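Local coordinates for protein STU0660 (PDB 3ZTH) that takes part in CRISPR-mediated bacterial immunity as a member of the large Csn2 proteins and probably binds DNA, at the interface of chains A and B and the interface of chains A and C. Sequence-based numbering; all coordinates share one arbitrary frame. Chains: chain A/B/C, STU0660.

Contact 1 and contact 3 are two parts of the same two-fold A–B interface. The centres of their C-alpha atoms lie about 33 Å apart. The C-alpha centre of contact 2, at the A–C interface, lies about 37 Å from that of contact 1 and about 38 Å from that of contact 3. Contact 1 uses residues 170, 171, 173 and 174, and contact 2 uses residue 169, so one short segment serves both interfaces. Contact 3 shares no residue with the others and lies at the magnesium-binding residues. The assembly holds four copies, and chain A touches B and C. A tetramer with two interface types is plausible.

Contact 1: the interface of chains A and B. Residues chain A 40, 45, 48, 50-51, 53; chain B 170-171, 173-174.
A:Trp40 and B:Trp174 form the apolar centre of this patch, which two-fold symmetry repeats and which may help hold A and B together. The six-membered rings meet edge to face, with planes 70° apart. CZ3 of A:Trp40 comes within 3.3 Å of CZ2 of B:Trp174. B:Glu173 borders the same indole: its CG lies 3.7 Å from A:Trp40 CZ2. The bend of B:Glu173 at chi2 (85°) brings its carboxylate to the ring edge, with OE2 in plane. The carboxylate plane stands nearly upright to the ring, at 80°. A:Lys45 CE lies over one face of A:Trp40, toward the rim.

The polar rim is built on helix 49-52 of chain A. B:Trp174 NE1 donates to A:Asp51 O over 2.7 Å, in the carbonyl plane and on a lone pair. B:Ser171 N reaches A:Glu50 O at 3.0 Å from above the carbonyl plane. A:Ser53 OG comes to the same oxygen from the opposite face. B:Ser171 OG also faces A:Asp51 OD1, but that spacing is doubtfully short. A:Ser48 N donates to A:Asp51 OD2. Finally, a water joins A:Lys45 NZ (3.1 Å), A:Asp51 OD1 (2.8 Å) and B:Glu173 OE2 (2.9 Å).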
loop_
_atom_site.group_PDB
_atom_site.type_symbol
_atom_site.label_atom_id
_atom_site.label_comp_id
_atom_site.label_asym_id
_atom_site.label_seq_id
_atom_site.Cartn_x
_atom_site.Cartn_y
_atom_site.Cartn_z
ATOM N N TRP A 40 22.931 -12.034 9.584
ATOM C CA TRP A 40 21.997 -11.122 10.236
ATOM C C TRP A 40 22.741 -9.931 10.806
ATOM O O TRP A 40 22.340 -8.789 10.620
ATOM C CB TRP A 40 21.246 -11.842 11.355
ATOM C CG TRP A 40 20.017 -12.572 10.894
ATOM C CD1 TRP A 40 19.660 -12.856 9.601
ATOM C CD2 TRP A 40 18.978 -13.112 11.724
ATOM N NE1 TRP A 40 18.464 -13.538 9.578
ATOM C CE2 TRP A 40 18.023 -13.707 10.865
ATOM C CE3 TRP A 40 18.761 -13.148 13.110
ATOM C CZ2 TRP A 40 16.864 -14.333 11.351
ATOM C CZ3 TRP A 40 17.609 -13.770 13.592
ATOM C CH2 TRP A 40 16.676 -14.352 12.711
ATOM N N LYS A 45 19.978 -7.026 9.363
ATOM C CA LYS A 45 18.725 -7.592 9.832
ATOM C C LYS A 45 18.053 -6.720 10.898
ATOM O O LYS A 45 18.693 -6.272 11.846
ATOM C CB LYS A 45 18.987 -8.984 10.410
ATOM C CG LYS A 45 17.800 -9.634 11.076
ATOM C CD LYS A 45 16.783 -10.103 10.061
ATOM C CE LYS A 45 15.698 -10.940 10.732
ATOM N NZ LYS A 45 14.774 -11.563 9.739
ATOM N N SER A 48 13.059 -8.854 15.169
ATOM C CA SER A 48 11.723 -8.849 15.743
ATOM C C SER A 48 11.987 -9.393 17.136
ATOM O O SER A 48 13.110 -9.800 17.431
ATOM C CB SER A 48 10.797 -9.804 14.996
ATOM O OG SER A 48 11.150 -11.153 15.247
ATOM N N GLU A 50 10.668 -12.087 18.326
ATOM C CA GLU A 50 10.749 -13.538 18.214
ATOM C C GLU A 50 12.157 -13.934 17.760
ATOM O O GLU A 50 12.605 -15.056 18.000
ATOM C CB GLU A 50 9.708 -14.075 17.220
ATOM C CG GLU A 50 8.262 -14.025 17.715
ATOM C CD GLU A 50 7.568 -12.697 17.423
ATOM O OE1 GLU A 50 8.118 -11.634 17.777
ATOM O OE2 GLU A 50 6.462 -12.720 16.842
ATOM N N ASP A 51 12.850 -13.009 17.103
ATOM C CA ASP A 51 14.203 -13.281 16.645
ATOM C C ASP A 51 15.157 -13.258 17.830
ATOM O O ASP A 51 16.096 -14.046 17.897
ATOM C CB ASP A 51 14.670 -12.229 15.633
ATOM C CG ASP A 51 13.897 -12.266 14.330
ATOM O OD1 ASP A 51 13.522 -13.361 13.877
ATOM O OD2 ASP A 51 13.687 -11.189 13.744
ATOM N N SER A 53 14.345 -13.885 20.978
ATOM C CA SER A 53 13.882 -14.787 22.035
ATOM C C SER A 53 15.030 -15.514 22.718
ATOM O O SER A 53 15.257 -15.345 23.909
ATOM C CB SER A 53 12.934 -15.835 21.460
ATOM O OG SER A 53 11.907 -15.216 20.717
ATOM N N LEU B 170 9.355 -18.211 19.150
ATOM C CA LEU B 170 10.681 -17.945 18.616
ATOM C C LEU B 170 10.559 -17.985 17.101
ATOM O O LEU B 170 9.628 -18.589 16.563
ATOM C CB LEU B 170 11.718 -18.973 19.094
ATOM C CG LEU B 170 11.502 -20.487 19.098
ATOM C CD1 LEU B 170 10.702 -20.946 17.898
ATOM C CD2 LEU B 170 12.880 -21.155 19.132
ATOM N N SER B 171 11.488 -17.329 16.419
ATOM C CA SER B 171 11.472 -17.290 14.967
ATOM C C SER B 171 11.840 -18.639 14.353
ATOM O O SER B 171 12.678 -19.374 14.879
ATOM C CB SER B 171 12.426 -16.205 14.476
ATOM O OG SER B 171 12.040 -14.944 14.992
ATOM N N GLU B 173 13.712 -19.485 12.189
ATOM C CA GLU B 173 15.148 -19.648 12.024
ATOM C C GLU B 173 15.829 -20.348 13.202
ATOM O O GLU B 173 16.816 -21.058 13.011
ATOM C CB GLU B 173 15.812 -18.286 11.788
ATOM C CG GLU B 173 15.463 -17.641 10.449
ATOM C CD GLU B 173 14.165 -16.847 10.485
ATOM O OE1 GLU B 173 13.164 -17.341 11.044
ATOM O OE2 GLU B 173 14.141 -15.724 9.940
ATOM N N TRP B 174 15.295 -20.171 14.408
ATOM C CA TRP B 174 15.894 -20.771 15.602
ATOM C C TRP B 174 15.391 -22.168 15.972
ATOM O O TRP B 174 15.871 -22.780 16.933
ATOM C CB TRP B 174 15.734 -19.809 16.782
ATOM C CG TRP B 174 16.398 -18.477 16.526
ATOM C CD1 TRP B 174 15.932 -17.247 16.889
ATOM C CD2 TRP B 174 17.656 -18.250 15.865
ATOM N NE1 TRP B 174 16.818 -16.268 16.495
ATOM C CE2 TRP B 174 17.883 -16.853 15.867
ATOM C CE3 TRP B 174 18.612 -19.092 15.275
ATOM C CZ2 TRP B 174 19.025 -16.276 15.303
ATOM C CZ3 TRP B 174 19.751 -18.517 14.714
ATOM C CH2 TRP B 174 19.946 -17.118 14.734
HETATM O O HOH W 1 12.796 -13.477 11.227
#

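Contact 2: the interface of chains A and C. Residues chain A 158-162, 169; chain C 143-145.
A:Ser160 and C:Glu145 pair through their backbones in an antiparallel beta bridge. A:Pro161 with C:Leu144 and A:Phe162 with C:His143 pair in the same way. Strand 159-165 of chain A thus lies against strand 140-146 of chain C. They form an inter-chain sheet that probably joins A and C in the tetramer. Backbone hydrogen bonds run in both directions. The bond from C:Glu145 N to A:Ser160 O is 2.9 Å, and that from A:Phe162 N to C:His143 O is 2.8 Å.

Flat groups stack beside this backbone ladder. The carboxylate of C:Glu145 lies over one face of A:Phe162, its plane only 9° from the ring plane. OE1 sits 3.5 Å above the centre of the A:Phe162 ring. The chain of C:Glu145 is extended beyond CG (chi2 178°), which carries the carboxylate across the ring face; its CB touches A:Phe162 CD1 at 3.5 Å. The CB of A:Phe162 also sits over the face of the C:His143 ring. A:Pro161 CA packs on C:Leu144 CD2 at 3.8 Å.

Polar side chains fix the carboxylate. A:Asn169 meets C:Glu145 tip to tip. C:His143 donates from NE2 to C:Glu145 OE2 on the anti side, a bond within chain C that should limit rotation of the carboxylate. A:Asn169 ND2 donates to the same OE2 on the syn side over 2.9 Å, with a nearly straight 172° at the hydrogen.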
loop_
_atom_site.group_PDB
_atom_site.type_symbol
_atom_site.label_atom_id
_atom_site.label_comp_id
_atom_site.label_asym_id
_atom_site.label_seq_id
_atom_site.Cartn_x
_atom_site.Cartn_y
_atom_site.Cartn_z
ATOM N N ASN A 158 14.834 1.921 -16.990
ATOM C CA ASN A 158 14.983 1.650 -18.414
ATOM C C ASN A 158 16.161 0.777 -18.824
ATOM O O ASN A 158 16.408 0.583 -20.013
ATOM C CB ASN A 158 15.038 2.980 -19.155
ATOM C CG ASN A 158 13.823 3.838 -18.872
ATOM O OD1 ASN A 158 12.728 3.566 -19.368
ATOM N ND2 ASN A 158 14.000 4.864 -18.055
ATOM N N PHE A 159 16.885 0.249 -17.843
ATOM C CA PHE A 159 18.019 -0.609 -18.126
ATOM C C PHE A 159 17.925 -1.924 -17.381
ATOM O O PHE A 159 17.486 -1.979 -16.229
ATOM C CB PHE A 159 19.322 0.093 -17.762
ATOM C CG PHE A 159 19.727 1.145 -18.745
ATOM C CD1 PHE A 159 19.999 0.806 -20.069
ATOM C CD2 PHE A 159 19.844 2.476 -18.354
ATOM C CE1 PHE A 159 20.384 1.779 -20.988
ATOM C CE2 PHE A 159 20.229 3.462 -19.268
ATOM C CZ PHE A 159 20.500 3.110 -20.586
ATOM N N SER A 160 18.333 -2.986 -18.060
ATOM C CA SER A 160 18.330 -4.321 -17.486
ATOM C C SER A 160 19.539 -5.102 -17.980
ATOM O O SER A 160 20.001 -4.918 -19.113
ATOM C CB SER A 160 17.046 -5.065 -17.859
ATOM O OG SER A 160 15.957 -4.594 -17.090
ATOM N N PRO A 161 20.076 -5.980 -17.126
ATOM C CA PRO A 161 21.237 -6.779 -17.512
ATOM C C PRO A 161 20.846 -7.975 -18.374
ATOM O O PRO A 161 19.759 -8.537 -18.231
ATOM C CB PRO A 161 21.824 -7.189 -16.169
ATOM C CG PRO A 161 20.603 -7.343 -15.316
ATOM C CD PRO A 161 19.772 -6.142 -15.693
ATOM N N PHE A 162 21.734 -8.344 -19.285
ATOM C CA PHE A 162 21.523 -9.485 -20.165
ATOM C C PHE A 162 22.848 -10.204 -20.326
ATOM O O PHE A 162 23.915 -9.609 -20.188
ATOM C CB PHE A 162 21.026 -9.046 -21.547
ATOM C CG PHE A 162 19.560 -8.709 -21.594
ATOM C CD1 PHE A 162 19.103 -7.452 -21.203
ATOM C CD2 PHE A 162 18.637 -9.651 -22.052
ATOM C CE1 PHE A 162 17.753 -7.133 -21.271
ATOM C CE2 PHE A 162 17.283 -9.348 -22.126
ATOM C CZ PHE A 162 16.837 -8.082 -21.736
ATOM N N ASN A 169 21.400 -13.794 -26.676
ATOM C CA ASN A 169 21.023 -13.764 -25.272
ATOM C C ASN A 169 20.491 -15.083 -24.726
ATOM O O ASN A 169 19.742 -15.794 -25.395
ATOM C CB ASN A 169 19.952 -12.693 -25.018
ATOM C CG ASN A 169 20.480 -11.278 -25.147
ATOM O OD1 ASN A 169 21.688 -11.049 -25.238
ATOM N ND2 ASN A 169 19.565 -10.312 -25.138
ATOM N N HIS C 143 25.951 -7.374 -20.452
ATOM C CA HIS C 143 25.677 -6.069 -21.036
ATOM C C HIS C 143 24.292 -5.577 -20.656
ATOM O O HIS C 143 23.421 -6.363 -20.275
ATOM C CB HIS C 143 25.807 -6.106 -22.563
ATOM C CG HIS C 143 24.746 -6.912 -23.241
ATOM N ND1 HIS C 143 24.756 -8.289 -23.261
ATOM C CD2 HIS C 143 23.635 -6.533 -23.915
ATOM C CE1 HIS C 143 23.697 -8.725 -23.920
ATOM N NE2 HIS C 143 23.000 -7.679 -24.328
ATOM N N LEU C 144 24.102 -4.268 -20.759
ATOM C CA LEU C 144 22.830 -3.656 -20.421
ATOM C C LEU C 144 22.028 -3.328 -21.666
ATOM O O LEU C 144 22.568 -2.862 -22.666
ATOM C CB LEU C 144 23.064 -2.380 -19.612
ATOM C CG LEU C 144 23.670 -2.568 -18.218
ATOM C CD1 LEU C 144 24.019 -1.219 -17.625
ATOM C CD2 LEU C 144 22.679 -3.293 -17.325
ATOM N N GLU C 145 20.734 -3.601 -21.604
ATOM C CA GLU C 145 19.838 -3.301 -22.708
ATOM C C GLU C 145 18.792 -2.323 -22.193
ATOM O O GLU C 145 18.251 -2.489 -21.095
ATOM C CB GLU C 145 19.187 -4.577 -23.243
ATOM C CG GLU C 145 20.048 -5.275 -24.274
ATOM C CD GLU C 145 19.435 -6.555 -24.777
ATOM O OE1 GLU C 145 18.187 -6.644 -24.786
ATOM O OE2 GLU C 145 20.201 -7.463 -25.175
#

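Contact 3: the interface of chains A and B. Residues chain A 212, 240-241, 299; chain B 26, 240-241, 299.
A:Gln241 and B:Gln241 face each other across the A–B contact, both with extended backbones that follow a helix-like turn at A:Asp240 and B:Asp240. The two chains meet here next to the magnesium site, which may tie metal binding to their pairing. CG of A:Gln241 is anti to the backbone N (chi1 -178°), while CG of B:Gln241 is anti to the carbonyl carbon (chi1 -54°). The two side chains cross at about a right angle, and A:Gln241 CB packs on B:Gln241 CD at 3.4 Å.

Each amide meets a tyrosine hydroxyl of the other chain. A:Gln241 NE2 lies 2.6 Å from B:Tyr299 OH, close enough for a hydrogen bond. They meet tip to tip, the amide plane turned 79° from the ring, with NE2 at the ring edge and in plane. B:Gln241 NE2 also comes in plane at the edge of A:Tyr299, but crosses obliquely and less steeply turned; its spacing to OH is doubtfully short.

One water touches A:Glu212 OE2 (2.7 Å), A:Gln241 NE2 (a very short leg) and B:Asp240 OD2 (2.6 Å). The like charges of the carboxylates might favour a cation nearby. B:Gln26 and B:Asp240 are magnesium-binding residues. So is A:Glu212, though no metal sits on it in this chain. B:Gln26 NE2 donates to B:Asp240 OD2 over 3.2 Å.

In the fold, A:Asp240 and A:Gln241 follow strand 232-237, B:Gln26 precedes helix 28-43, A:Glu212 begins helix 212-228, and A:Tyr299 ends 3-10 helix 297-299.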
loop_
_atom_site.group_PDB
_atom_site.type_symbol
_atom_site.label_atom_id
_atom_site.label_comp_id
_atom_site.label_asym_id
_atom_site.label_seq_id
_atom_site.Cartn_x
_atom_site.Cartn_y
_atom_site.Cartn_z
ATOM N N GLU A 212 35.092 -30.149 -8.940
ATOM C CA GLU A 212 36.270 -29.803 -8.162
ATOM C C GLU A 212 37.222 -28.976 -9.031
ATOM O O GLU A 212 37.901 -28.084 -8.537
ATOM C CB GLU A 212 36.959 -31.077 -7.650
ATOM C CG GLU A 212 36.363 -31.616 -6.347
ATOM C CD GLU A 212 36.824 -33.025 -6.011
ATOM O OE1 GLU A 212 38.035 -33.314 -6.148
ATOM O OE2 GLU A 212 35.972 -33.842 -5.596
ATOM N N ASP A 240 32.662 -31.390 2.865
ATOM C CA ASP A 240 33.611 -32.270 3.531
ATOM C C ASP A 240 34.730 -32.816 2.643
ATOM O O ASP A 240 35.803 -33.169 3.146
ATOM C CB ASP A 240 32.868 -33.446 4.161
ATOM C CG ASP A 240 31.994 -33.028 5.322
ATOM O OD1 ASP A 240 31.931 -31.818 5.628
ATOM O OD2 ASP A 240 31.368 -33.924 5.929
ATOM N N GLN A 241 34.506 -32.890 1.333
ATOM C CA GLN A 241 35.538 -33.451 0.475
ATOM C C GLN A 241 35.788 -32.773 -0.867
ATOM O O GLN A 241 34.865 -32.412 -1.580
ATOM C CB GLN A 241 35.244 -34.944 0.258
ATOM C CG GLN A 241 36.282 -35.688 -0.581
ATOM C CD GLN A 241 36.015 -35.602 -2.087
ATOM O OE1 GLN A 241 36.947 -35.658 -2.902
ATOM N NE2 GLN A 241 34.740 -35.482 -2.460
ATOM N N TYR A 299 36.995 -33.726 9.245
ATOM C CA TYR A 299 36.585 -34.758 10.193
ATOM C C TYR A 299 37.266 -34.708 11.553
ATOM O O TYR A 299 37.069 -35.597 12.367
ATOM C CB TYR A 299 36.809 -36.141 9.581
ATOM C CG TYR A 299 36.013 -36.359 8.328
ATOM C CD1 TYR A 299 34.632 -36.556 8.382
ATOM C CD2 TYR A 299 36.627 -36.315 7.075
ATOM C CE1 TYR A 299 33.875 -36.700 7.212
ATOM C CE2 TYR A 299 35.884 -36.456 5.899
ATOM C CZ TYR A 299 34.512 -36.647 5.976
ATOM O OH TYR A 299 33.785 -36.772 4.818
ATOM N N GLN B 26 29.497 -37.033 -9.426
ATOM C CA GLN B 26 30.487 -35.953 -9.532
ATOM C C GLN B 26 30.236 -34.865 -10.584
ATOM O O GLN B 26 30.916 -33.842 -10.593
ATOM C CB GLN B 26 31.884 -36.549 -9.750
ATOM C CG GLN B 26 32.353 -37.421 -8.608
ATOM C CD GLN B 26 32.123 -36.764 -7.261
ATOM O OE1 GLN B 26 32.696 -35.714 -6.962
ATOM N NE2 GLN B 26 31.269 -37.372 -6.444
ATOM N N ASP B 240 28.161 -36.029 -1.403
ATOM C CA ASP B 240 29.004 -37.165 -1.743
ATOM C C ASP B 240 29.264 -38.118 -0.569
ATOM O O ASP B 240 29.519 -39.307 -0.779
ATOM C CB ASP B 240 30.343 -36.675 -2.307
ATOM C CG ASP B 240 30.185 -35.885 -3.600
ATOM O OD1 ASP B 240 29.071 -35.894 -4.176
ATOM O OD2 ASP B 240 31.183 -35.260 -4.047
ATOM N N GLN B 241 29.165 -37.617 0.661
ATOM C CA GLN B 241 29.467 -38.448 1.823
ATOM C C GLN B 241 28.478 -38.449 2.987
ATOM O O GLN B 241 28.098 -37.396 3.497
ATOM C CB GLN B 241 30.854 -38.062 2.352
ATOM C CG GLN B 241 31.960 -38.107 1.281
ATOM C CD GLN B 241 33.243 -37.365 1.673
ATOM O OE1 GLN B 241 34.335 -37.713 1.211
ATOM N NE2 GLN B 241 33.113 -36.333 2.506
ATOM N N TYR B 299 30.919 -41.654 -6.320
ATOM C CA TYR B 299 32.168 -41.512 -7.078
ATOM C C TYR B 299 32.296 -42.400 -8.311
ATOM O O TYR B 299 33.320 -42.372 -8.986
ATOM C CB TYR B 299 33.369 -41.774 -6.156
ATOM C CG TYR B 299 33.511 -40.751 -5.055
ATOM C CD1 TYR B 299 33.991 -39.468 -5.328
ATOM C CD2 TYR B 299 33.081 -41.033 -3.757
ATOM C CE1 TYR B 299 34.030 -38.486 -4.344
ATOM C CE2 TYR B 299 33.113 -40.057 -2.761
ATOM C CZ TYR B 299 33.587 -38.784 -3.062
ATOM O OH TYR B 299 33.593 -37.803 -2.089
HETATM O O HOH W 2 33.617 -34.418 -4.372
#